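Side-chain contacts in PvdO (Pseudomonas aeruginosa, PDB 5HHA), which probably takes part in periplasmic maturation of the pyoverdine chromophore and has a calcium-binding fold related to formylglycine-generating enzymes: residues M52-P55 with G60-P63; V71-P76 with S153-E158; P116-G121 with N252-P257; Y211-N216 with G279-R284; D227-A232 with G264-A269. All coordinates share one frame; numbering follows the deposited sequence. Where two conformers were deposited one is given.

Interaction 1: M52-P55 with G60-P63; sequences MGTP and GRQP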
# COMPACT_ATOMS: atom_id res chain seq x y z
N MET A 52 -3.62 14.85 7.22
CA MET A 52 -4.01 13.45 7.23
C MET A 52 -5.39 13.31 7.84
O MET A 52 -5.72 13.98 8.83
CB MET A 52 -3.00 12.65 8.04
CG MET A 52 -3.18 11.15 7.96
SD MET A 52 -1.90 10.31 8.92
CE MET A 52 -2.26 8.60 8.57
N GLY A 53 -6.19 12.42 7.25
CA GLY A 53 -7.56 12.19 7.67
C GLY A 53 -8.52 12.70 6.63
O GLY A 53 -8.13 13.05 5.50
N THR A 54 -9.79 12.77 7.00
CA THR A 54 -10.87 13.05 6.06
C THR A 54 -11.84 14.10 6.63
O THR A 54 -12.26 13.96 7.76
CB THR A 54 -11.63 11.74 5.78
OG1 THR A 54 -10.70 10.77 5.27
CG2 THR A 54 -12.73 11.93 4.80
N PRO A 55 -12.22 15.09 5.85
CA PRO A 55 -13.24 16.04 6.30
C PRO A 55 -14.57 15.35 6.64
O PRO A 55 -14.94 14.40 5.97
CB PRO A 55 -13.38 17.00 5.11
CG PRO A 55 -12.07 16.87 4.36
CD PRO A 55 -11.70 15.43 4.52
N GLY A 60 -18.67 8.94 1.95
CA GLY A 60 -18.05 7.69 2.33
C GLY A 60 -17.20 7.71 3.58
O GLY A 60 -16.76 6.65 4.00
N ARG A 61 -16.96 8.88 4.18
CA ARG A 61 -16.03 8.94 5.29
C ARG A 61 -16.46 8.08 6.45
O ARG A 61 -17.62 8.13 6.89
CB ARG A 61 -15.91 10.39 5.82
CG ARG A 61 -15.06 10.49 7.10
CD ARG A 61 -15.31 11.81 7.81
NE ARG A 61 -14.39 12.22 8.86
CZ ARG A 61 -14.56 11.93 10.13
NH1 ARG A 61 -15.60 11.21 10.50
NH2 ARG A 61 -13.69 12.39 11.04
N GLN A 62 -15.51 7.35 7.03
CA GLN A 62 -15.77 6.52 8.19
C GLN A 62 -15.26 7.18 9.46
O GLN A 62 -14.39 8.04 9.42
CB GLN A 62 -15.06 5.18 8.01
CG GLN A 62 -15.31 4.54 6.65
CD GLN A 62 -16.70 3.98 6.56
OE1 GLN A 62 -17.17 3.29 7.47
NE2 GLN A 62 -17.39 4.27 5.47
N PRO A 63 -15.82 6.80 10.61
CA PRO A 63 -15.56 7.56 11.84
C PRO A 63 -14.13 7.57 12.35
O PRO A 63 -13.77 8.50 13.08
CB PRO A 63 -16.51 6.91 12.86
CG PRO A 63 -17.57 6.30 12.04
CD PRO A 63 -16.97 5.89 10.75
O HOH W 1 -12.92 15.16 10.13

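Interaction 2: V71-P76 with S153-E158; sequences VTFAKP and SEAERE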
# COMPACT_ATOMS: atom_id res chain seq x y z
N VAL A 71 0.75 16.26 9.41
CA VAL A 71 1.91 15.40 9.63
C VAL A 71 3.06 15.92 8.79
O VAL A 71 2.88 16.32 7.65
CB VAL A 71 1.58 13.94 9.25
CG1 VAL A 71 2.79 13.04 9.38
CG2 VAL A 71 0.46 13.44 10.07
N THR A 72 4.24 15.90 9.40
CA THR A 72 5.45 16.45 8.79
C THR A 72 6.51 15.40 8.52
O THR A 72 6.81 14.60 9.39
CB THR A 72 6.06 17.52 9.74
OG1 THR A 72 5.11 18.59 9.89
CG2 THR A 72 7.39 18.06 9.24
N PHE A 73 7.02 15.40 7.30
CA PHE A 73 8.15 14.58 6.89
C PHE A 73 9.33 15.52 6.71
O PHE A 73 9.39 16.30 5.78
CB PHE A 73 7.87 13.82 5.58
CG PHE A 73 6.65 12.98 5.66
CD1 PHE A 73 6.70 11.75 6.22
CD2 PHE A 73 5.43 13.47 5.23
CE1 PHE A 73 5.56 10.97 6.34
CE2 PHE A 73 4.28 12.69 5.33
CZ PHE A 73 4.36 11.45 5.90
N ALA A 74 10.26 15.47 7.66
CA ALA A 74 11.40 16.41 7.66
C ALA A 74 12.36 16.14 6.49
O ALA A 74 13.03 17.05 5.99
CB ALA A 74 12.14 16.37 9.00
N LYS A 75 12.42 14.90 6.03
CA LYS A 75 13.39 14.48 5.04
C LYS A 75 12.70 13.74 3.90
O LYS A 75 11.74 12.99 4.12
CB LYS A 75 14.43 13.55 5.66
CG LYS A 75 15.26 14.19 6.76
CD LYS A 75 16.45 13.33 7.15
CE LYS A 75 17.32 14.07 8.15
NZ LYS A 75 18.58 13.34 8.48
N PRO A 76 13.19 13.94 2.68
CA PRO A 76 12.69 13.08 1.60
C PRO A 76 13.00 11.60 1.87
O PRO A 76 13.92 11.26 2.60
CB PRO A 76 13.43 13.59 0.37
CG PRO A 76 14.64 14.28 0.90
CD PRO A 76 14.31 14.79 2.25
N SER A 153 5.02 3.61 7.05
CA SER A 153 4.07 3.99 8.08
C SER A 153 2.74 4.37 7.42
O SER A 153 2.67 4.68 6.23
CB SER A 153 4.58 5.15 8.94
OG SER A 153 4.54 6.34 8.18
N GLU A 154 1.69 4.36 8.22
CA GLU A 154 0.36 4.73 7.72
C GLU A 154 0.38 6.15 7.17
O GLU A 154 -0.21 6.44 6.13
CB GLU A 154 -0.69 4.59 8.82
CG GLU A 154 -2.11 4.72 8.28
CD GLU A 154 -3.23 4.56 9.28
OE1 GLU A 154 -2.98 4.48 10.49
OE2 GLU A 154 -4.39 4.47 8.79
N ALA A 155 1.06 7.05 7.88
CA ALA A 155 1.15 8.43 7.42
C ALA A 155 1.87 8.54 6.08
O ALA A 155 1.46 9.28 5.19
CB ALA A 155 1.86 9.26 8.48
N GLU A 156 2.98 7.81 5.92
CA GLU A 156 3.70 7.80 4.65
C GLU A 156 2.81 7.31 3.52
O GLU A 156 2.83 7.82 2.42
CB GLU A 156 4.94 6.92 4.72
CG GLU A 156 6.07 7.51 5.53
CD GLU A 156 7.20 6.54 5.83
OE1 GLU A 156 7.03 5.32 5.66
OE2 GLU A 156 8.26 7.03 6.28
N ARG A 157 2.00 6.29 3.82
CA ARG A 157 1.14 5.71 2.81
C ARG A 157 0.07 6.73 2.37
O ARG A 157 -0.15 6.93 1.17
CB ARG A 157 0.55 4.39 3.30
CG ARG A 157 0.18 3.40 2.20
CD ARG A 157 -1.05 3.78 1.39
NE ARG A 157 -1.37 2.73 0.42
CZ ARG A 157 -2.39 2.78 -0.43
NH1 ARG A 157 -3.29 3.74 -0.33
NH2 ARG A 157 -2.51 1.85 -1.35
N GLU A 158 -0.58 7.38 3.33
CA GLU A 158 -1.59 8.38 2.93
C GLU A 158 -0.94 9.55 2.19
O GLU A 158 -1.48 10.05 1.23
CB GLU A 158 -2.42 8.87 4.11
CG GLU A 158 -3.61 9.76 3.64
CD GLU A 158 -4.63 10.09 4.72
OE1 GLU A 158 -5.04 9.19 5.47
OE2 GLU A 158 -5.03 11.29 4.75

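Interaction 3: P116-G121 with N252-P257; sequences PRYQQG and NDWGEP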
# COMPACT_ATOMS: atom_id res chain seq x y z
N PRO A 116 -2.11 -16.92 -4.70
CA PRO A 116 -3.56 -16.88 -4.64
C PRO A 116 -4.17 -17.91 -5.59
O PRO A 116 -3.43 -18.55 -6.35
CB PRO A 116 -3.86 -15.46 -5.11
CG PRO A 116 -2.82 -15.22 -6.15
CD PRO A 116 -1.57 -15.92 -5.64
N ARG A 117 -5.49 -18.03 -5.61
CA ARG A 117 -6.15 -19.00 -6.49
C ARG A 117 -6.34 -18.45 -7.89
O ARG A 117 -6.46 -19.22 -8.85
CB ARG A 117 -7.52 -19.39 -5.94
CG ARG A 117 -7.48 -20.15 -4.62
CD ARG A 117 -6.56 -21.35 -4.68
NE ARG A 117 -5.19 -20.98 -4.35
CZ ARG A 117 -4.10 -21.62 -4.78
NH1 ARG A 117 -4.20 -22.69 -5.54
NH2 ARG A 117 -2.91 -21.18 -4.43
N TYR A 118 -6.41 -17.13 -8.04
CA TYR A 118 -6.60 -16.51 -9.34
C TYR A 118 -5.30 -16.45 -10.10
O TYR A 118 -4.21 -16.54 -9.56
CB TYR A 118 -7.24 -15.12 -9.20
CG TYR A 118 -6.49 -14.14 -8.29
CD1 TYR A 118 -5.29 -13.58 -8.69
CD2 TYR A 118 -7.01 -13.75 -7.07
CE1 TYR A 118 -4.60 -12.69 -7.89
CE2 TYR A 118 -6.33 -12.83 -6.26
CZ TYR A 118 -5.14 -12.31 -6.68
OH TYR A 118 -4.40 -11.43 -5.89
N GLN A 119 -5.41 -16.30 -11.42
CA GLN A 119 -4.24 -16.19 -12.25
C GLN A 119 -3.42 -14.96 -11.85
O GLN A 119 -3.95 -13.86 -11.75
CB GLN A 119 -4.64 -16.11 -13.72
CG GLN A 119 -5.27 -17.41 -14.23
CD GLN A 119 -5.83 -17.33 -15.63
OE1 GLN A 119 -6.90 -17.89 -15.93
NE2 GLN A 119 -5.12 -16.71 -16.49
N GLN A 120 -2.13 -15.16 -11.69
CA GLN A 120 -1.24 -14.14 -11.14
C GLN A 120 0.10 -14.17 -11.87
O GLN A 120 0.99 -14.99 -11.55
CB GLN A 120 -1.00 -14.34 -9.64
CG GLN A 120 -0.13 -13.26 -9.00
CD GLN A 120 0.48 -13.73 -7.69
OE1 GLN A 120 0.93 -14.88 -7.58
NE2 GLN A 120 0.53 -12.84 -6.70
N GLY A 121 0.26 -13.28 -12.83
CA GLY A 121 1.53 -13.14 -13.51
C GLY A 121 2.55 -12.37 -12.68
O GLY A 121 2.24 -11.85 -11.60
N ASN A 252 -7.08 -0.23 -1.10
CA ASN A 252 -8.33 -0.96 -1.34
C ASN A 252 -8.04 -2.05 -2.36
O ASN A 252 -7.18 -1.87 -3.22
CB ASN A 252 -9.39 0.01 -1.86
CG ASN A 252 -10.79 -0.54 -1.78
OD1 ASN A 252 -11.09 -1.38 -0.93
ND2 ASN A 252 -11.66 -0.02 -2.61
N ASP A 253 -8.77 -3.15 -2.30
CA ASP A 253 -8.49 -4.27 -3.19
C ASP A 253 -9.49 -4.44 -4.32
O ASP A 253 -10.58 -3.86 -4.36
CB ASP A 253 -8.33 -5.57 -2.41
CG ASP A 253 -9.62 -6.06 -1.79
OD1 ASP A 253 -10.40 -6.77 -2.45
OD2 ASP A 253 -9.84 -5.75 -0.58
N TRP A 254 -9.06 -5.30 -5.24
CA TRP A 254 -9.79 -5.70 -6.43
C TRP A 254 -11.22 -6.13 -6.19
O TRP A 254 -12.03 -6.07 -7.12
CB TRP A 254 -9.03 -6.83 -7.12
CG TRP A 254 -8.80 -8.04 -6.28
CD1 TRP A 254 -7.70 -8.32 -5.53
CD2 TRP A 254 -9.70 -9.14 -6.11
NE1 TRP A 254 -7.85 -9.51 -4.90
CE2 TRP A 254 -9.06 -10.05 -5.24
CE3 TRP A 254 -10.97 -9.45 -6.60
CZ2 TRP A 254 -9.66 -11.26 -4.85
CZ3 TRP A 254 -11.56 -10.66 -6.22
CH2 TRP A 254 -10.91 -11.54 -5.34
N GLY A 255 -11.55 -6.64 -5.01
CA GLY A 255 -12.88 -7.12 -4.75
C GLY A 255 -13.82 -6.12 -4.10
O GLY A 255 -14.98 -6.46 -3.84
N GLU A 256 -13.36 -4.91 -3.87
CA GLU A 256 -14.08 -3.94 -3.05
C GLU A 256 -14.58 -2.77 -3.86
O GLU A 256 -14.02 -2.41 -4.89
CB GLU A 256 -13.12 -3.41 -1.99
CG GLU A 256 -12.68 -4.44 -0.96
CD GLU A 256 -13.72 -4.75 0.07
OE1 GLU A 256 -14.19 -3.81 0.77
OE2 GLU A 256 -14.01 -5.97 0.19
N PRO A 257 -15.65 -2.13 -3.38
CA PRO A 257 -16.20 -0.98 -4.10
C PRO A 257 -15.33 0.28 -3.94
O PRO A 257 -14.59 0.38 -2.94
CB PRO A 257 -17.57 -0.81 -3.45
CG PRO A 257 -17.40 -1.34 -2.05
CD PRO A 257 -16.45 -2.51 -2.19

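Interaction 4: Y211-N216 with G279-R284; sequences YDMHGN and GFRVAR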
# COMPACT_ATOMS: atom_id res chain seq x y z
N TYR A 211 1.88 4.68 -8.33
CA TYR A 211 0.80 3.96 -9.00
C TYR A 211 0.04 3.07 -8.02
O TYR A 211 0.59 2.58 -7.03
CB TYR A 211 1.38 3.03 -10.07
CG TYR A 211 2.05 3.73 -11.23
CD1 TYR A 211 3.37 4.15 -11.15
CD2 TYR A 211 1.37 3.91 -12.42
CE1 TYR A 211 3.98 4.77 -12.21
CE2 TYR A 211 1.99 4.51 -13.51
CZ TYR A 211 3.29 4.93 -13.37
OH TYR A 211 3.91 5.55 -14.46
N ASP A 212 -1.23 2.85 -8.33
CA ASP A 212 -2.10 1.89 -7.65
C ASP A 212 -2.38 2.22 -6.19
O ASP A 212 -2.73 1.32 -5.42
CB ASP A 212 -1.58 0.45 -7.80
CG ASP A 212 -1.62 -0.04 -9.23
OD1 ASP A 212 -2.69 0.05 -9.88
OD2 ASP A 212 -0.57 -0.51 -9.74
N MET A 213 -2.28 3.48 -5.80
CA MET A 213 -2.59 3.83 -4.42
C MET A 213 -4.09 3.75 -4.12
O MET A 213 -4.48 3.81 -2.96
CB MET A 213 -2.05 5.21 -4.09
CG MET A 213 -0.56 5.22 -3.76
SD MET A 213 -0.28 4.56 -2.10
CE MET A 213 1.42 4.97 -1.82
N HIS A 214 -4.93 3.62 -5.13
CA HIS A 214 -6.39 3.65 -4.95
C HIS A 214 -7.09 2.39 -5.38
O HIS A 214 -8.31 2.36 -5.50
CB HIS A 214 -6.97 4.92 -5.57
CG HIS A 214 -6.28 6.13 -5.03
ND1 HIS A 214 -6.70 6.87 -3.94
CD2 HIS A 214 -5.11 6.65 -5.41
CE1 HIS A 214 -5.79 7.80 -3.68
NE2 HIS A 214 -4.83 7.70 -4.59
N GLY A 215 -6.33 1.31 -5.58
CA GLY A 215 -6.95 0.03 -5.86
C GLY A 215 -5.92 -1.09 -5.91
O GLY A 215 -4.79 -0.97 -5.42
N ASN A 216 -6.35 -2.18 -6.54
CA ASN A 216 -5.53 -3.37 -6.78
C ASN A 216 -5.48 -4.26 -5.53
O ASN A 216 -6.16 -5.29 -5.49
CB ASN A 216 -4.16 -3.04 -7.40
CG ASN A 216 -3.76 -4.04 -8.47
OD1 ASN A 216 -4.54 -4.90 -8.84
ND2 ASN A 216 -2.53 -3.91 -8.98
N GLY A 279 -1.30 -6.97 -0.20
CA GLY A 279 0.09 -6.95 -0.62
C GLY A 279 0.84 -5.90 0.21
O GLY A 279 0.54 -5.71 1.39
N PHE A 280 1.81 -5.21 -0.40
CA PHE A 280 2.63 -4.29 0.37
C PHE A 280 3.52 -3.47 -0.51
O PHE A 280 3.84 -3.87 -1.63
CB PHE A 280 3.49 -5.02 1.41
CG PHE A 280 4.53 -5.95 0.81
CD1 PHE A 280 4.18 -7.21 0.35
CD2 PHE A 280 5.87 -5.58 0.76
CE1 PHE A 280 5.14 -8.07 -0.15
CE2 PHE A 280 6.83 -6.44 0.26
CZ PHE A 280 6.47 -7.69 -0.19
N ARG A 281 3.91 -2.31 0.00
CA ARG A 281 5.03 -1.55 -0.54
C ARG A 281 6.18 -1.63 0.47
O ARG A 281 6.00 -2.03 1.62
CB ARG A 281 4.63 -0.09 -0.76
CG ARG A 281 3.57 0.09 -1.80
CD ARG A 281 3.18 1.56 -1.97
NE ARG A 281 1.92 1.60 -2.66
CZ ARG A 281 1.76 1.76 -3.98
NH1 ARG A 281 2.78 2.10 -4.77
NH2 ARG A 281 0.56 1.63 -4.50
N VAL A 282 7.36 -1.20 0.02
CA VAL A 282 8.47 -0.96 0.91
C VAL A 282 8.92 0.48 0.77
O VAL A 282 8.71 1.15 -0.26
CB VAL A 282 9.67 -1.92 0.65
CG1 VAL A 282 9.32 -3.36 1.00
CG2 VAL A 282 10.18 -1.84 -0.79
N ALA A 283 9.58 0.94 1.82
CA ALA A 283 10.17 2.27 1.86
C ALA A 283 11.68 2.14 2.05
O ALA A 283 12.15 1.13 2.58
CB ALA A 283 9.57 3.09 3.00
N ARG A 284 12.39 3.20 1.68
CA ARG A 284 13.85 3.20 1.74
C ARG A 284 14.32 4.58 2.19
O ARG A 284 13.91 5.58 1.61
CB ARG A 284 14.41 2.82 0.37
CG ARG A 284 15.69 3.51 -0.07
CD ARG A 284 16.85 2.56 -0.11
NE ARG A 284 17.71 2.68 -1.30
CZ ARG A 284 18.56 3.67 -1.54
NH1 ARG A 284 18.64 4.70 -0.71
NH2 ARG A 284 19.32 3.64 -2.62

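Interaction 5: D227-A232 with G264-A269; sequences DHYNGA and GNRNNA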
# COMPACT_ATOMS: atom_id res chain seq x y z
N ASP A 227 -8.44 3.46 16.59
CA ASP A 227 -9.78 3.72 16.09
C ASP A 227 -10.06 5.21 15.81
O ASP A 227 -11.24 5.62 15.71
CB ASP A 227 -10.75 3.18 17.15
CG ASP A 227 -12.14 3.00 16.64
OD1 ASP A 227 -12.33 2.71 15.43
OD2 ASP A 227 -13.06 3.10 17.48
N HIS A 228 -9.01 6.00 15.63
CA HIS A 228 -9.10 7.45 15.56
C HIS A 228 -7.68 7.95 15.40
O HIS A 228 -6.73 7.16 15.34
CB HIS A 228 -9.70 7.96 16.87
CG HIS A 228 -8.87 7.55 18.04
ND1 HIS A 228 -9.16 6.47 18.84
CD2 HIS A 228 -7.68 8.03 18.46
CE1 HIS A 228 -8.19 6.32 19.74
NE2 HIS A 228 -7.28 7.25 19.52
N TYR A 229 -7.52 9.27 15.36
CA TYR A 229 -6.19 9.89 15.31
C TYR A 229 -5.85 10.74 16.56
O TYR A 229 -4.96 11.57 16.50
CB TYR A 229 -6.08 10.77 14.08
CG TYR A 229 -6.01 10.01 12.77
CD1 TYR A 229 -5.02 9.04 12.53
CD2 TYR A 229 -6.90 10.30 11.74
CE1 TYR A 229 -4.93 8.38 11.31
CE2 TYR A 229 -6.80 9.65 10.51
CZ TYR A 229 -5.81 8.71 10.30
OH TYR A 229 -5.71 8.06 9.08
N ASN A 230 -6.59 10.55 17.65
CA ASN A 230 -6.27 11.26 18.89
C ASN A 230 -4.96 10.75 19.46
O ASN A 230 -4.85 9.59 19.83
CB ASN A 230 -7.42 11.12 19.88
CG ASN A 230 -8.71 11.70 19.33
OD1 ASN A 230 -8.75 12.82 18.86
ND2 ASN A 230 -9.76 10.90 19.36
N GLY A 231 -3.95 11.61 19.48
CA GLY A 231 -2.63 11.23 19.95
C GLY A 231 -1.74 10.66 18.87
O GLY A 231 -0.65 10.15 19.17
N ALA A 232 -2.16 10.76 17.60
CA ALA A 232 -1.39 10.20 16.49
C ALA A 232 -0.05 10.92 16.37
O ALA A 232 0.03 12.14 16.60
CB ALA A 232 -2.17 10.34 15.21
N GLY A 264 -8.09 8.62 2.36
CA GLY A 264 -8.13 8.54 3.80
C GLY A 264 -8.75 7.30 4.41
O GLY A 264 -8.79 7.18 5.62
N ASN A 265 -9.22 6.38 3.58
CA ASN A 265 -9.82 5.15 4.10
C ASN A 265 -8.83 4.36 4.93
O ASN A 265 -7.67 4.21 4.52
CB ASN A 265 -10.34 4.29 2.94
CG ASN A 265 -11.35 3.21 3.40
OD1 ASN A 265 -11.00 2.07 3.65
ND2 ASN A 265 -12.58 3.58 3.47
N ARG A 266 -9.29 3.80 6.05
CA ARG A 266 -8.44 3.03 6.94
C ARG A 266 -9.02 1.64 7.10
O ARG A 266 -10.23 1.44 6.97
CB ARG A 266 -8.36 3.68 8.34
CG ARG A 266 -7.96 5.13 8.30
CD ARG A 266 -7.92 5.75 9.69
NE ARG A 266 -6.69 5.35 10.37
CZ ARG A 266 -6.48 5.47 11.68
NH1 ARG A 266 -7.42 5.96 12.47
NH2 ARG A 266 -5.31 5.10 12.19
N ASN A 267 -8.18 0.66 7.43
CA ASN A 267 -8.65 -0.68 7.77
C ASN A 267 -7.56 -1.35 8.59
O ASN A 267 -6.51 -0.76 8.83
CB ASN A 267 -8.99 -1.45 6.48
CG ASN A 267 -10.04 -2.53 6.71
OD1 ASN A 267 -10.32 -2.95 7.83
ND2 ASN A 267 -10.64 -2.99 5.64
N ASN A 268 -7.81 -2.56 9.03
CA ASN A 268 -6.89 -3.26 9.93
C ASN A 268 -6.99 -4.76 9.71
O ASN A 268 -7.92 -5.25 9.09
CB ASN A 268 -7.16 -2.88 11.40
CG ASN A 268 -8.50 -3.37 11.88
OD1 ASN A 268 -9.45 -2.59 12.01
ND2 ASN A 268 -8.61 -4.65 12.11
N ALA A 269 -5.99 -5.48 10.17
CA ALA A 269 -5.96 -6.93 10.11
C ALA A 269 -5.10 -7.40 11.28
O ALA A 269 -4.26 -6.66 11.76
CB ALA A 269 -5.37 -7.40 8.78
O HOH W 2 -7.20 8.98 7.10

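Interaction 1: M52-P55 with G60-P63
The guanidinium of Arg61 meets the backbone of Thr54 at its edge, near the plane of the group, while the carbonyl of Pro55 approaches it obliquely. Arg61 NE donates to Thr54 O over 3.0 Å with an almost straight N-H...O angle of 167°. The carbonyl oxygen lies in the guanidinium plane, yet the donor sits above the plane of the carbonyl and not along a lone pair. A water also donates to Thr54 O at 2.7 Å and accepts a weak bond from Arg61 NH2, closing a small bridge beside the direct bond. Both segments belong to the irregular loop that leaves strand 42-52 and returns as strand 69-73, and the arginine ties the start of this loop to its own later part. The hydrocarbon part of Arg61 is extended, with CG anti to the backbone N (chi1 173°). It slides past the threonine side chain in the opposite direction, Thr54 CG2 resting on Arg61 CG at 3.6 Å. Farther along, Arg61 CD comes within 3.2 Å of Pro55 O. The hydroxyl of Thr54 turns to another partner, Glu65 OE1, while Glu65 OE2 accepts from the backbone N of Gln62, which gives the loop a second cross-tie.

Interaction 2: V71-P76 with S153-E158
Glu156, whose CG packs against Phe73, has its carboxylate oxygen OE1 gripped twice: Ser153 N donates to Glu156 OE1 over 3.0 Å, and Arg150 forms a salt bridge to the same oxygen. The serine amide meets OE1 from above the carboxylate plane. In return Glu156 N donates to Ser153 OG over 3.1 Å, the reciprocal pair of a capping box that closes the first turn of the helix; Ser153 OG is also bonded to Gly236 O. The glutamate chain, extended beyond CG, carries the carboxylate back to Ser153 N, while its CG methylene touches Phe73 CE1 at 3.6 Å, ring and carboxylate planes being 30° apart. Phe73 CG stands anti to the carbonyl carbon (chi1 -57°), and the ring reaches the helix with its edge toward Ala155, CZ lying 3.7 Å from Ala155 O. Beside it, Val71 CG1 touches Ala155 CB at 4.0 Å. All four touching residues are buried. Strand 69-73, paired antiparallel with strand 42-52, thus lays Val71 and Phe73 on the first turns of helix 154-162 almost at right angles, segment axes 9.9 Å apart.

Interaction 3: P116-G121 with N252-P257
A pair of aromatic side chains beside the calcium site joins two irregular loops: Tyr118 turns an edge toward the indole face of Trp254 in an offset edge-to-face stack. The centroids of the tyrosine ring and the five-membered ring of Trp254 are 5.4 Å apart, and the planes stand at 78°. The touching atom is Tyr118 CE2, which lies 3.9 Å from both Trp254 NE1 and Trp254 CZ2, the two atoms that flank Trp254 CE2. The two rings together bridge a separation of 11.6 Å between Tyr118 CA and Trp254 CA. The polar ends converge as well, since Tyr118 OH and Trp254 NE1 are both hydrogen-bonded to the carbonyl oxygen of Asp276, a common anchor that probably helps to fix how the rings are turned. Pro116 CB lies over one face of the tyrosine, toward its rim. On the other segment an Asx turn, in which Gly255 N donates to Asp253 OD1 over 2.8 Å, accompanies a type I turn from Asp253 to Glu256 and presents the tryptophan. The side chain of Trp254 lies about 5 Å from the calcium ion and about 4 Å from that of its ligand Asn186. The contact connects the loop between helices 86-96 and 131-145 to the one between strands 247-251 and 266-269, with Phe196 packed against both rings.

Interaction 4: Y211-N216 with G279-R284
Arg281 donates through NH2 to the carbonyl oxygen of Tyr211 over 2.7 Å, the shortest polar bond of the contact, with an N-H...O angle of 155°. The donor lies in the carbonyl plane, and the oxygen lies close to the plane of the guanidinium, at its edge. A weak second bond runs from Arg281 NH1 to the same Tyr211 O over 3.2 Å, so that one backbone oxygen is held in the fork of both terminal nitrogens. The carbonyl oxygen of Asp212 also borders this edge, 3.4 Å from Arg281 NH2. Two of the nitrogens also have partners beyond the segments: NE makes a salt bridge with Glu219, and NH1 bonds to Ser80 O. Met213 lies over one face of the group, its CE toward the rim. Its chain bends at chi2 (-76°) and brings the thioether across the guanidinium, with Met213 CE 3.5 Å from Arg281 NE and Met213 SD 3.7 Å from that same nitrogen. Arg281 itself runs extended from CG to NE, spanning the distance from the break in strand 278-285 to the type I turn formed by Asp212 to Gly215. The carboxylate of Asp212 is not the arginine's partner; its OD2 accepts from Gly201 N. Three of the four touching residues are buried, and here the positive charge is met by backbone carbonyls at the edge, Glu219 at NE and a sulfur-bearing chain on a face. Such surroundings probably keep Arg281 charged, while the in-plane NH2 bond, with the salt bridge at NE, would resist rotation of the guanidinium and hold the 211-216 loop against strand 278-285.

Interaction 5: D227-A232 with G264-A269
Tyr229 and Arg266 reach each other from opposite directions: the tyrosine has CG anti to its carbonyl carbon (chi1 -70°), and the arginine, extended at chi2, bends at chi3 (78°) to lay its guanidinium flat on the ring. The two centres are 3.9 Å apart and the planes differ by 22°. Tyr229 CE1 sits beneath the middle of the guanidinium, 3.3 Å from Arg266 CZ. The hydroxyl lies over the same face near NE, but the angle there is poor and no hydrogen bond forms. Instead Tyr229 OH donates to a water at 2.6 Å, and this water, lying at the ring edge, donates to Gly264 O over 2.8 Å, linking the far end of the tyrosine to the backbone of Gly264. Arg266 NH1 adds a direct bond to the backbone, reaching His228 O at 3.2 Å from well above the carbonyl plane. Its stronger grips come from outside: Asp64 O accepts from NH1, and Glu154 OE2 forms a salt bridge with NE, so the guanidinium is fixed along its edge while its face rests on the ring. Tyr229 also opens a type II turn, closed by the bond from Ala232 N to Tyr229 O at 3.1 Å and with Gly231 at a positive phi. What results is a stacked cation-pi pair pinning a turn-containing loop to strand 266-269 of the mixed sheet.

Interactions 1, 2 and 5 form one touching cluster around Met52 and the start of helix 154-162: Met52 packs on Ala155 and Tyr229, Glu158 accepts from Gly53 N, and Glu154 pairs with Arg266. Interaction 2 is joined to interaction 4, near the centre of the chain, by a probable hydrogen bond from Arg157 NH1 to Met213 O; their centres are about 14 Å apart. Interaction 4 in turn meets interaction 3 through Trp254 N and Asn216 O, leading to the calcium site. Interactions 2, 4 and 5 reach the same mixed sheet. Interaction 1 closes first along the chain, whereas interaction 3 alternates with 2, 4 and 5, so distant segments interlock in one compact domain.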